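Local coordinates for protein nicotinamide riboside transporter PnuC (Neisseria mucosa ATCC 25996, PDB 4QTN) that carries the vitamin B3 form nicotinamide riboside across the bacterial inner membrane, probably supplying precursor for NAD, and works as a homotrimer, at residues A43-V54 with P209-N220; W6-G14 with G113-V121. All coordinates share one frame; numbering follows the deposited sequence.

Contact 1 is a membrane-core contact, in which segments 43-54 and 209-220 of two transmembrane helices run side by side, the contact's centre about 9 Å from that of the chain, and their later residues reach the bound nicotinamide riboside. Contact 2 lies at the surface, its centre about 20 Å from the chain's, where the short helix 4-12 and its glycine exit meet the loop, probably cytoplasmic, between helices 85-107 and 128-147. The two share no helix, and their nearest atoms are about 6 Å apart. The chemistry changes: small and apolar residues with one tyrosine hydroxyl bond and a weak amide bond in contact 1, charged groups, main-chain carbonyls and a detergent headgroup in contact 2.

Contact 1: residues A43-V54 with P209-N220; sequences ASVAAVTGILCV and PLLLMYVMYLCN. With NNR (Nicotinamide riboside), chain I.
Tyr217 reaches from helix 208-234 to the kink of helix 41-59, where its OH donates a 2.7 Å hydrogen bond to Gly50 O. A chi1 of -88° swings the ring from beside the contact across toward Gly50. CD1 and CE1 pass beneath Val54 CG2, which stands above the rim 3.3 Å from CE1, while the ring edge meets the Gly50 carbonyl and Ile51 N. Val54 CG1 sits over the same face, 3.9 Å from the centroid in a CH-pi contact, and Met213 CG covers the opposite face, wedging the ring. At the tip, OH approaches Gly50 O from well above the carbonyl plane, and Val54 N comes to the same oxygen from the other face. Glycine suits the kink: its phi is strongly positive, and the bare CA lets the hydroxyl come close.

Over these segments the two transmembrane helices run nearly parallel, their local axes 15° apart and 8.8 Å at closest approach, and this packing forms one wall of the nicotinamide riboside pocket: Tyr217 is a binding residue, and Val54 CG1 also touches the ligand at C3, 3.5 Å away. Asn189 of helix 181-198 adjoins the tyrosine and hydrogen-bonds the ligand.

Toward the other end, small residues permit close approach. Ala47 CB meets Met213 CB at 4.0 Å, and the selenomethionine chain, bent at chi3 (73°), turns its SE over Ala47 CA. Ala43 CB rests against Leu210 CG, with Pro209 alongside. On the side away from the ligand, Ile51 CD1 packs on the selenium of Met216; farther along, Asn220 ND2 gives Val54 O a weak hydrogen bond.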
loop_
_atom_site.group_PDB
_atom_site.type_symbol
_atom_site.label_atom_id
_atom_site.label_comp_id
_atom_site.label_asym_id
_atom_site.label_seq_id
_atom_site.Cartn_x
_atom_site.Cartn_y
_atom_site.Cartn_z
ATOM N N ALA C 43 15.380 -13.827 -14.874
ATOM C CA ALA C 43 14.502 -13.210 -13.890
ATOM C C ALA C 43 13.169 -12.770 -14.505
ATOM O O ALA C 43 12.133 -12.763 -13.829
ATOM C CB ALA C 43 15.199 -12.037 -13.215
ATOM N N SER C 44 13.184 -12.433 -15.790
ATOM C CA SER C 44 11.946 -12.061 -16.453
ATOM C C SER C 44 11.035 -13.245 -16.757
ATOM O O SER C 44 9.829 -13.135 -16.603
ATOM C CB SER C 44 12.193 -11.195 -17.668
ATOM O OG SER C 44 12.167 -9.840 -17.280
ATOM N N VAL C 45 11.619 -14.387 -17.132
ATOM C CA VAL C 45 10.867 -15.656 -17.145
ATOM C C VAL C 45 10.402 -15.982 -15.720
ATOM O O VAL C 45 9.266 -16.394 -15.509
ATOM C CB VAL C 45 11.703 -16.841 -17.702
ATOM C CG1 VAL C 45 11.007 -18.152 -17.430
ATOM C CG2 VAL C 45 11.910 -16.690 -19.185
ATOM N N ALA C 46 11.283 -15.762 -14.746
ATOM C CA ALA C 46 10.976 -16.065 -13.357
ATOM C C ALA C 46 9.807 -15.232 -12.841
ATOM O O ALA C 46 9.088 -15.666 -11.958
ATOM C CB ALA C 46 12.208 -15.889 -12.472
ATOM N N ALA C 47 9.603 -14.049 -13.408
ATOM C CA ALA C 47 8.453 -13.237 -13.028
ATOM C C ALA C 47 7.188 -13.703 -13.719
ATOM O O ALA C 47 6.242 -14.099 -13.063
ATOM C CB ALA C 47 8.711 -11.780 -13.311
ATOM N N VAL C 48 7.197 -13.708 -15.049
ATOM C CA VAL C 48 6.040 -14.178 -15.834
ATOM C C VAL C 48 5.452 -15.522 -15.346
ATOM O O VAL C 48 4.250 -15.615 -15.080
ATOM C CB VAL C 48 6.350 -14.238 -17.341
ATOM C CG1 VAL C 48 5.252 -14.979 -18.092
ATOM C CG2 VAL C 48 6.499 -12.838 -17.880
ATOM N N THR C 49 6.292 -16.557 -15.256
ATOM C CA THR C 49 5.936 -17.759 -14.496
ATOM C C THR C 49 6.184 -17.412 -13.060
ATOM O O THR C 49 7.315 -17.307 -12.649
ATOM C CB THR C 49 6.806 -18.996 -14.874
ATOM O OG1 THR C 49 8.172 -18.771 -14.504
ATOM C CG2 THR C 49 6.735 -19.285 -16.368
ATOM N N GLY C 50 5.134 -17.166 -12.310
ATOM C CA GLY C 50 5.301 -16.706 -10.957
ATOM C C GLY C 50 4.256 -15.707 -10.657
ATOM O O GLY C 50 3.588 -15.788 -9.636
ATOM N N ILE C 51 4.081 -14.763 -11.569
ATOM C CA ILE C 51 2.880 -13.942 -11.568
ATOM C C ILE C 51 1.693 -14.828 -11.900
ATOM O O ILE C 51 0.690 -14.815 -11.192
ATOM C CB ILE C 51 2.981 -12.755 -12.544
ATOM C CG1 ILE C 51 3.749 -11.611 -11.888
ATOM C CG2 ILE C 51 1.602 -12.263 -12.927
ATOM C CD1 ILE C 51 4.415 -10.672 -12.870
ATOM N N LEU C 52 1.845 -15.665 -12.925
ATOM C CA LEU C 52 0.856 -16.688 -13.206
ATOM C C LEU C 52 0.664 -17.676 -12.042
ATOM O O LEU C 52 -0.474 -18.028 -11.718
ATOM C CB LEU C 52 1.147 -17.414 -14.525
ATOM C CG LEU C 52 0.597 -16.648 -15.734
ATOM C CD1 LEU C 52 1.721 -15.983 -16.503
ATOM C CD2 LEU C 52 -0.237 -17.533 -16.648
ATOM N N CYS C 53 1.760 -18.092 -11.387
ATOM C CA CYS C 53 1.623 -19.018 -10.259
ATOM C C CYS C 53 0.658 -18.461 -9.225
ATOM O O CYS C 53 -0.390 -19.047 -8.976
ATOM C CB CYS C 53 2.955 -19.350 -9.615
ATOM S SG CYS C 53 2.802 -20.508 -8.213
ATOM N N VAL C 54 0.988 -17.310 -8.660
ATOM C CA VAL C 54 0.194 -16.750 -7.564
ATOM C C VAL C 54 -1.209 -16.265 -7.967
ATOM O O VAL C 54 -2.147 -16.360 -7.185
ATOM C CB VAL C 54 0.935 -15.636 -6.828
ATOM C CG1 VAL C 54 2.239 -16.182 -6.238
ATOM C CG2 VAL C 54 1.185 -14.462 -7.767
ATOM N N PRO C 209 12.974 -7.165 -12.712
ATOM C CA PRO C 209 11.835 -8.044 -12.966
ATOM C C PRO C 209 11.280 -8.687 -11.686
ATOM O O PRO C 209 10.065 -8.874 -11.566
ATOM C CB PRO C 209 12.410 -9.113 -13.900
ATOM C CG PRO C 209 13.594 -8.476 -14.532
ATOM C CD PRO C 209 14.164 -7.564 -13.492
ATOM N N LEU C 210 12.152 -8.994 -10.728
ATOM C CA LEU C 210 11.712 -9.705 -9.527
ATOM C C LEU C 210 11.282 -8.783 -8.378
ATOM O O LEU C 210 10.347 -9.108 -7.640
ATOM C CB LEU C 210 12.755 -10.730 -9.069
ATOM C CG LEU C 210 13.070 -11.862 -10.059
ATOM C CD1 LEU C 210 13.897 -12.952 -9.397
ATOM C CD2 LEU C 210 11.799 -12.447 -10.660
ATOM N N LEU C 211 11.949 -7.637 -8.235
ATOM C CA LEU C 211 11.468 -6.600 -7.333
ATOM C C LEU C 211 10.091 -6.141 -7.778
ATOM O O LEU C 211 9.194 -5.971 -6.953
ATOM C CB LEU C 211 12.433 -5.413 -7.281
ATOM C CG LEU C 211 11.968 -4.161 -6.515
ATOM C CD1 LEU C 211 11.374 -4.498 -5.145
ATOM C CD2 LEU C 211 13.115 -3.180 -6.376
ATOM N N LEU C 212 9.914 -5.955 -9.088
ATOM C CA LEU C 212 8.599 -5.609 -9.614
ATOM C C LEU C 212 7.616 -6.739 -9.405
ATOM O O LEU C 212 6.461 -6.506 -9.050
ATOM C CB LEU C 212 8.656 -5.213 -11.090
ATOM C CG LEU C 212 8.377 -3.733 -11.387
ATOM C CD1 LEU C 212 8.013 -3.561 -12.843
ATOM C CD2 LEU C 212 7.273 -3.160 -10.513
HETATM N N MSE C 213 8.086 -7.969 -9.596
HETATM C CA MSE C 213 7.256 -9.132 -9.364
HETATM C C MSE C 213 6.656 -9.117 -7.970
HETATM O O MSE C 213 5.454 -9.329 -7.816
HETATM C CB MSE C 213 8.039 -10.402 -9.570
HETATM C CG MSE C 213 7.122 -11.561 -9.265
HETATM SE SE MSE C 213 8.149 -13.208 -9.353
HETATM C CE MSE C 213 9.150 -12.973 -7.679
ATOM N N TYR C 214 7.476 -8.857 -6.948
ATOM C CA TYR C 214 6.974 -8.836 -5.569
ATOM C C TYR C 214 6.005 -7.719 -5.252
ATOM O O TYR C 214 5.215 -7.846 -4.322
ATOM C CB TYR C 214 8.104 -8.894 -4.542
ATOM C CG TYR C 214 8.461 -10.290 -4.227
ATOM C CD1 TYR C 214 7.772 -10.993 -3.256
ATOM C CD2 TYR C 214 9.403 -10.965 -4.986
ATOM C CE1 TYR C 214 8.044 -12.323 -3.011
ATOM C CE2 TYR C 214 9.695 -12.296 -4.747
ATOM C CZ TYR C 214 9.007 -12.975 -3.763
ATOM O OH TYR C 214 9.283 -14.302 -3.521
ATOM N N VAL C 215 6.033 -6.634 -6.025
ATOM C CA VAL C 215 4.983 -5.629 -5.898
ATOM C C VAL C 215 3.670 -6.175 -6.448
ATOM O O VAL C 215 2.635 -6.052 -5.808
ATOM C CB VAL C 215 5.357 -4.282 -6.543
ATOM C CG1 VAL C 215 4.197 -3.288 -6.455
ATOM C CG2 VAL C 215 6.574 -3.713 -5.855
HETATM N N MSE C 216 3.728 -6.845 -7.599
HETATM C CA MSE C 216 2.521 -7.441 -8.195
HETATM C C MSE C 216 2.008 -8.556 -7.317
HETATM O O MSE C 216 0.803 -8.752 -7.198
HETATM C CB MSE C 216 2.801 -7.928 -9.605
HETATM C CG MSE C 216 3.495 -6.827 -10.400
HETATM SE SE MSE C 216 4.014 -7.503 -12.184
HETATM C CE MSE C 216 4.475 -5.777 -13.007
ATOM N N TYR C 217 2.925 -9.277 -6.678
ATOM C CA TYR C 217 2.564 -10.270 -5.671
ATOM C C TYR C 217 1.722 -9.683 -4.546
ATOM O O TYR C 217 0.752 -10.299 -4.121
ATOM C CB TYR C 217 3.813 -10.916 -5.074
ATOM C CG TYR C 217 4.298 -12.108 -5.834
ATOM C CD1 TYR C 217 3.887 -12.330 -7.153
ATOM C CD2 TYR C 217 5.205 -13.016 -5.255
ATOM C CE1 TYR C 217 4.345 -13.424 -7.871
ATOM C CE2 TYR C 217 5.675 -14.116 -5.969
ATOM C CZ TYR C 217 5.237 -14.317 -7.278
ATOM O OH TYR C 217 5.684 -15.403 -7.998
ATOM N N LEU C 218 2.120 -8.509 -4.050
ATOM C CA LEU C 218 1.459 -7.871 -2.919
ATOM C C LEU C 218 0.013 -7.523 -3.260
ATOM O O LEU C 218 -0.915 -7.816 -2.483
ATOM C CB LEU C 218 2.223 -6.602 -2.501
ATOM C CG LEU C 218 2.095 -5.926 -1.108
ATOM C CD1 LEU C 218 2.069 -4.412 -1.284
ATOM C CD2 LEU C 218 0.915 -6.392 -0.232
ATOM N N CYS C 219 -0.185 -6.904 -4.416
ATOM C CA CYS C 219 -1.525 -6.614 -4.879
ATOM C C CYS C 219 -2.360 -7.889 -4.896
ATOM O O CYS C 219 -3.379 -7.992 -4.190
ATOM C CB CYS C 219 -1.485 -5.999 -6.262
ATOM S SG CYS C 219 -0.566 -4.457 -6.334
ATOM N N ASN C 220 -1.901 -8.871 -5.673
ATOM C CA ASN C 220 -2.600 -10.136 -5.838
ATOM C C ASN C 220 -2.888 -10.838 -4.513
ATOM O O ASN C 220 -3.930 -11.467 -4.354
ATOM C CB ASN C 220 -1.805 -11.042 -6.777
ATOM C CG ASN C 220 -2.235 -12.500 -6.703
ATOM O OD1 ASN C 220 -3.244 -12.901 -7.321
ATOM N ND2 ASN C 220 -1.450 -13.326 -5.957
HETATM O O2R NNR I . 2.922 -21.732 -4.793
HETATM C C2R NNR I . 3.616 -20.387 -4.548
HETATM C C3R NNR I . 5.109 -20.502 -4.877
HETATM O O3R NNR I . 5.514 -21.783 -4.684
HETATM C C4R NNR I . 5.806 -19.607 -3.875
HETATM C C5R NNR I . 6.063 -18.149 -4.444
HETATM O O5R NNR I . 6.382 -17.259 -3.322
HETATM O O4R NNR I . 5.015 -19.563 -2.840
HETATM C C1R NNR I . 3.546 -20.027 -3.302
HETATM N N1 NNR I . 2.588 -18.923 -3.100
HETATM C C2 NNR I . 3.031 -17.608 -2.895
HETATM C C6 NNR I . 1.236 -19.180 -3.118
HETATM C C5 NNR I . 0.317 -18.117 -2.939
HETATM C C4 NNR I . 0.763 -16.832 -2.722
HETATM C C3 NNR I . 2.098 -16.562 -2.713
HETATM C C7 NNR I . 2.548 -15.126 -2.514
HETATM O O7 NNR I . 3.635 -14.881 -2.081
HETATM N N7 NNR I . 1.660 -14.050 -2.863
#

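Contact 2: residues W6-G14 with G113-V121; sequences WWKRELFGG and GETAETEEV. With BOG (octyl beta-D-glucopyranoside), chain J.
Glu117 OE1 is gripped from two directions: O3 of the octyl glucoside donates to it at 2.7 Å, and Gly14 N adds a weak bond at 3.0 Å. A chain extended beyond CG carries the carboxylate to this point. The sugar also hydrogen-bonds Phe12 O through its O2, so the detergent headgroup bridges the end of helix 4-12 and the loop, a bridge that probably reflects the crystallised sample and not a physiological site.

Arg9 makes the broadest contact from the helix. Its chain is extended from CG to NE, and CG passes 3.4 Å from Glu117 O before the guanidinium comes to lie with one face over Glu117 CA. NH2 then donates to Ala116 O at 2.8 Å, with an N-H...O angle of 131° and the oxygen tilted out of the guanidinium plane. A long arginine suits this place, since its methylenes line the peptide while its nitrogens meet a carbonyl and a charge. That charge is Glu119, whose OE2 forms a long salt bridge with Arg9 NH1. The bend at chi2 (117°) brings the carboxylate back toward the helix, where OE1 lies at the edge of the Trp6 ring and takes a weak but straight bond from NE1 (165°).

Gly13, where the chain leaves the helix, sets its CA 3.6 Å from Glu117 O, closeness that a side chain would prevent; Gly14 has a positive phi, which glycine adopts readily. Thr118 packs its CB against Gly13 O, while Lys61 gathers Thr118 OG1 together with the Glu10 and Gly13 carbonyls, and Glu10 OE2 accepts from Ser63 N. The whole is a helix C-terminus with a glycine exit, docked on the loop, probably cytoplasmic, that follows helix 85-107 and contains a type I turn at Gly113-Ala116.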
loop_
_atom_site.group_PDB
_atom_site.type_symbol
_atom_site.label_atom_id
_atom_site.label_comp_id
_atom_site.label_asym_id
_atom_site.label_seq_id
_atom_site.Cartn_x
_atom_site.Cartn_y
_atom_site.Cartn_z
ATOM N N TRP C 6 -8.658 -29.919 -21.656
ATOM C CA TRP C 6 -8.466 -29.581 -20.261
ATOM C C TRP C 6 -7.613 -28.350 -20.115
ATOM O O TRP C 6 -7.952 -27.440 -19.364
ATOM C CB TRP C 6 -7.829 -30.729 -19.483
ATOM C CG TRP C 6 -7.764 -30.434 -18.013
ATOM C CD1 TRP C 6 -8.786 -30.541 -17.112
ATOM C CD2 TRP C 6 -6.639 -29.915 -17.280
ATOM N NE1 TRP C 6 -8.363 -30.154 -15.861
ATOM C CE2 TRP C 6 -7.051 -29.765 -15.934
ATOM C CE3 TRP C 6 -5.321 -29.584 -17.625
ATOM C CZ2 TRP C 6 -6.195 -29.294 -14.937
ATOM C CZ3 TRP C 6 -4.468 -29.112 -16.627
ATOM C CH2 TRP C 6 -4.912 -28.982 -15.299
ATOM N N TRP C 7 -6.490 -28.326 -20.818
ATOM C CA TRP C 7 -5.580 -27.211 -20.710
ATOM C C TRP C 7 -6.275 -25.935 -21.116
ATOM O O TRP C 7 -5.963 -24.873 -20.610
ATOM C CB TRP C 7 -4.338 -27.438 -21.557
ATOM C CG TRP C 7 -3.211 -28.053 -20.788
ATOM C CD1 TRP C 7 -2.560 -29.225 -21.071
ATOM C CD2 TRP C 7 -2.606 -27.536 -19.595
ATOM N NE1 TRP C 7 -1.579 -29.462 -20.135
ATOM C CE2 TRP C 7 -1.585 -28.442 -19.217
ATOM C CE3 TRP C 7 -2.816 -26.385 -18.817
ATOM C CZ2 TRP C 7 -0.786 -28.240 -18.086
ATOM C CZ3 TRP C 7 -2.017 -26.188 -17.690
ATOM C CH2 TRP C 7 -1.017 -27.113 -17.338
ATOM N N LYS C 8 -7.258 -26.059 -22.005
ATOM C CA LYS C 8 -8.012 -24.904 -22.489
ATOM C C LYS C 8 -8.870 -24.328 -21.364
ATOM O O LYS C 8 -8.959 -23.123 -21.203
ATOM C CB LYS C 8 -8.879 -25.284 -23.712
ATOM C CG LYS C 8 -9.324 -24.105 -24.586
ATOM C CD LYS C 8 -10.661 -23.507 -24.115
ATOM C CE LYS C 8 -10.939 -22.138 -24.753
ATOM N NZ LYS C 8 -12.002 -21.341 -24.055
ATOM N N ARG C 9 -9.459 -25.211 -20.564
ATOM C CA ARG C 9 -10.274 -24.820 -19.404
ATOM C C ARG C 9 -9.463 -24.115 -18.314
ATOM O O ARG C 9 -9.800 -22.992 -17.880
ATOM C CB ARG C 9 -10.930 -26.049 -18.798
ATOM C CG ARG C 9 -12.273 -26.382 -19.379
ATOM C CD ARG C 9 -12.900 -27.495 -18.595
ATOM N NE ARG C 9 -14.329 -27.483 -18.760
ATOM C CZ ARG C 9 -15.199 -27.254 -17.781
ATOM N NH1 ARG C 9 -14.785 -27.045 -16.528
ATOM N NH2 ARG C 9 -16.493 -27.262 -18.051
ATOM N N GLU C 10 -8.425 -24.795 -17.840
ATOM C CA GLU C 10 -7.583 -24.263 -16.807
ATOM C C GLU C 10 -7.058 -22.862 -17.133
ATOM O O GLU C 10 -7.090 -21.981 -16.284
ATOM C CB GLU C 10 -6.434 -25.188 -16.538
ATOM C CG GLU C 10 -5.742 -24.878 -15.249
ATOM C CD GLU C 10 -6.467 -25.440 -14.043
ATOM O OE1 GLU C 10 -7.469 -26.171 -14.224
ATOM O OE2 GLU C 10 -6.020 -25.168 -12.911
ATOM N N LEU C 11 -6.597 -22.660 -18.368
ATOM C CA LEU C 11 -5.916 -21.417 -18.745
ATOM C C LEU C 11 -6.862 -20.277 -19.047
ATOM O O LEU C 11 -6.517 -19.117 -18.855
ATOM C CB LEU C 11 -5.015 -21.633 -19.961
ATOM C CG LEU C 11 -3.722 -22.443 -19.871
ATOM C CD1 LEU C 11 -2.913 -22.138 -21.114
ATOM C CD2 LEU C 11 -2.915 -22.122 -18.615
ATOM N N PHE C 12 -8.028 -20.593 -19.578
ATOM C CA PHE C 12 -8.890 -19.557 -20.123
ATOM C C PHE C 12 -10.271 -19.534 -19.473
ATOM O O PHE C 12 -11.069 -18.626 -19.727
ATOM C CB PHE C 12 -8.993 -19.685 -21.656
ATOM C CG PHE C 12 -7.660 -19.537 -22.374
ATOM C CD1 PHE C 12 -7.134 -18.275 -22.647
ATOM C CD2 PHE C 12 -6.929 -20.661 -22.759
ATOM C CE1 PHE C 12 -5.910 -18.141 -23.288
ATOM C CE2 PHE C 12 -5.701 -20.529 -23.386
ATOM C CZ PHE C 12 -5.195 -19.269 -23.654
ATOM N N GLY C 13 -10.524 -20.501 -18.588
ATOM C CA GLY C 13 -11.860 -20.730 -18.052
ATOM C C GLY C 13 -12.164 -19.920 -16.817
ATOM O O GLY C 13 -11.404 -19.928 -15.853
ATOM N N GLY C 14 -13.283 -19.210 -16.852
ATOM C CA GLY C 14 -13.897 -18.688 -15.640
ATOM C C GLY C 14 -13.130 -17.575 -14.961
ATOM O O GLY C 14 -13.168 -17.460 -13.740
ATOM N N GLY C 113 -17.580 -24.616 -9.493
ATOM C CA GLY C 113 -17.599 -23.150 -9.439
ATOM C C GLY C 113 -18.579 -22.603 -10.444
ATOM O O GLY C 113 -18.779 -23.194 -11.501
ATOM N N GLU C 114 -19.176 -21.453 -10.127
ATOM C CA GLU C 114 -20.535 -21.123 -10.609
ATOM C C GLU C 114 -20.775 -21.125 -12.118
ATOM O O GLU C 114 -21.870 -21.430 -12.553
ATOM C CB GLU C 114 -21.058 -19.833 -9.973
ATOM C CG GLU C 114 -22.154 -20.067 -8.934
ATOM C CD GLU C 114 -22.414 -18.850 -8.070
ATOM O OE1 GLU C 114 -21.652 -18.637 -7.100
ATOM O OE2 GLU C 114 -23.386 -18.118 -8.352
ATOM N N THR C 115 -19.752 -20.778 -12.899
ATOM C CA THR C 115 -19.806 -20.886 -14.371
ATOM C C THR C 115 -19.629 -22.339 -14.811
ATOM O O THR C 115 -20.124 -22.756 -15.869
ATOM C CB THR C 115 -18.695 -20.040 -15.043
ATOM O OG1 THR C 115 -17.444 -20.238 -14.355
ATOM C CG2 THR C 115 -19.061 -18.544 -15.033
ATOM N N ALA C 116 -18.911 -23.101 -13.995
ATOM C CA ALA C 116 -18.486 -24.446 -14.357
ATOM C C ALA C 116 -17.638 -24.458 -15.633
ATOM O O ALA C 116 -17.772 -25.339 -16.438
ATOM C CB ALA C 116 -19.695 -25.381 -14.491
ATOM N N GLU C 117 -16.775 -23.456 -15.804
ATOM C CA GLU C 117 -15.847 -23.418 -16.949
ATOM C C GLU C 117 -14.445 -23.854 -16.521
ATOM O O GLU C 117 -13.514 -23.896 -17.342
ATOM C CB GLU C 117 -15.757 -22.013 -17.539
ATOM C CG GLU C 117 -17.018 -21.478 -18.176
ATOM C CD GLU C 117 -16.825 -20.070 -18.732
ATOM O OE1 GLU C 117 -15.862 -19.380 -18.308
ATOM O OE2 GLU C 117 -17.635 -19.648 -19.589
ATOM N N THR C 118 -14.294 -24.123 -15.224
ATOM C CA THR C 118 -13.028 -24.566 -14.649
ATOM C C THR C 118 -13.285 -25.285 -13.303
ATOM O O THR C 118 -14.433 -25.492 -12.911
ATOM C CB THR C 118 -12.038 -23.384 -14.474
ATOM O OG1 THR C 118 -10.705 -23.887 -14.316
ATOM C CG2 THR C 118 -12.426 -22.485 -13.255
ATOM N N GLU C 119 -12.221 -25.685 -12.627
ATOM C CA GLU C 119 -12.353 -26.328 -11.347
ATOM C C GLU C 119 -11.590 -25.531 -10.304
ATOM O O GLU C 119 -10.450 -25.160 -10.538
ATOM C CB GLU C 119 -11.850 -27.769 -11.429
ATOM C CG GLU C 119 -12.643 -28.649 -12.412
ATOM C CD GLU C 119 -11.800 -29.178 -13.592
ATOM O OE1 GLU C 119 -10.752 -29.826 -13.340
ATOM O OE2 GLU C 119 -12.210 -28.980 -14.774
ATOM N N GLU C 120 -12.267 -25.180 -9.200
ATOM C CA GLU C 120 -11.630 -24.482 -8.051
ATOM C C GLU C 120 -11.495 -25.405 -6.848
ATOM O O GLU C 120 -12.431 -26.133 -6.514
ATOM C CB GLU C 120 -12.404 -23.201 -7.637
ATOM C CG GLU C 120 -13.817 -23.073 -8.208
ATOM C CD GLU C 120 -14.817 -22.398 -7.256
ATOM O OE1 GLU C 120 -15.108 -22.979 -6.195
ATOM O OE2 GLU C 120 -15.362 -21.315 -7.602
ATOM N N VAL C 121 -10.324 -25.358 -6.202
ATOM C CA VAL C 121 -10.051 -26.077 -4.936
ATOM C C VAL C 121 -11.048 -25.689 -3.840
ATOM O O VAL C 121 -11.605 -24.581 -3.859
ATOM C CB VAL C 121 -8.602 -25.804 -4.438
ATOM C CG1 VAL C 121 -8.527 -24.498 -3.659
ATOM C CG2 VAL C 121 -8.077 -26.963 -3.609
HETATM C C1 BOG J . -12.378 -15.019 -20.835
HETATM O O1 BOG J . -11.281 -14.269 -20.449
HETATM C C2 BOG J . -13.051 -15.608 -19.603
HETATM O O2 BOG J . -12.143 -16.522 -18.880
HETATM C C3 BOG J . -14.271 -16.370 -19.983
HETATM O O3 BOG J . -14.858 -16.926 -18.763
HETATM C C4 BOG J . -15.277 -15.527 -20.699
HETATM O O4 BOG J . -16.317 -16.368 -21.231
HETATM C C5 BOG J . -14.694 -14.651 -21.832
HETATM O O5 BOG J . -13.306 -14.126 -21.607
HETATM C C6 BOG J . -15.600 -13.483 -21.999
HETATM O O6 BOG J . -15.519 -12.974 -23.327
HETATM C "C1'" BOG J . -9.996 -14.912 -20.655
HETATM C "C2'" BOG J . -8.961 -14.234 -19.699
HETATM C "C3'" BOG J . -7.580 -14.791 -19.942
HETATM C "C4'" BOG J . -6.565 -13.959 -19.098
HETATM C "C5'" BOG J . -5.124 -14.533 -19.256
HETATM C "C6'" BOG J . -5.067 -15.977 -18.696
HETATM C "C7'" BOG J . -4.335 -16.914 -19.689
HETATM C "C8'" BOG J . -2.829 -17.092 -19.284
#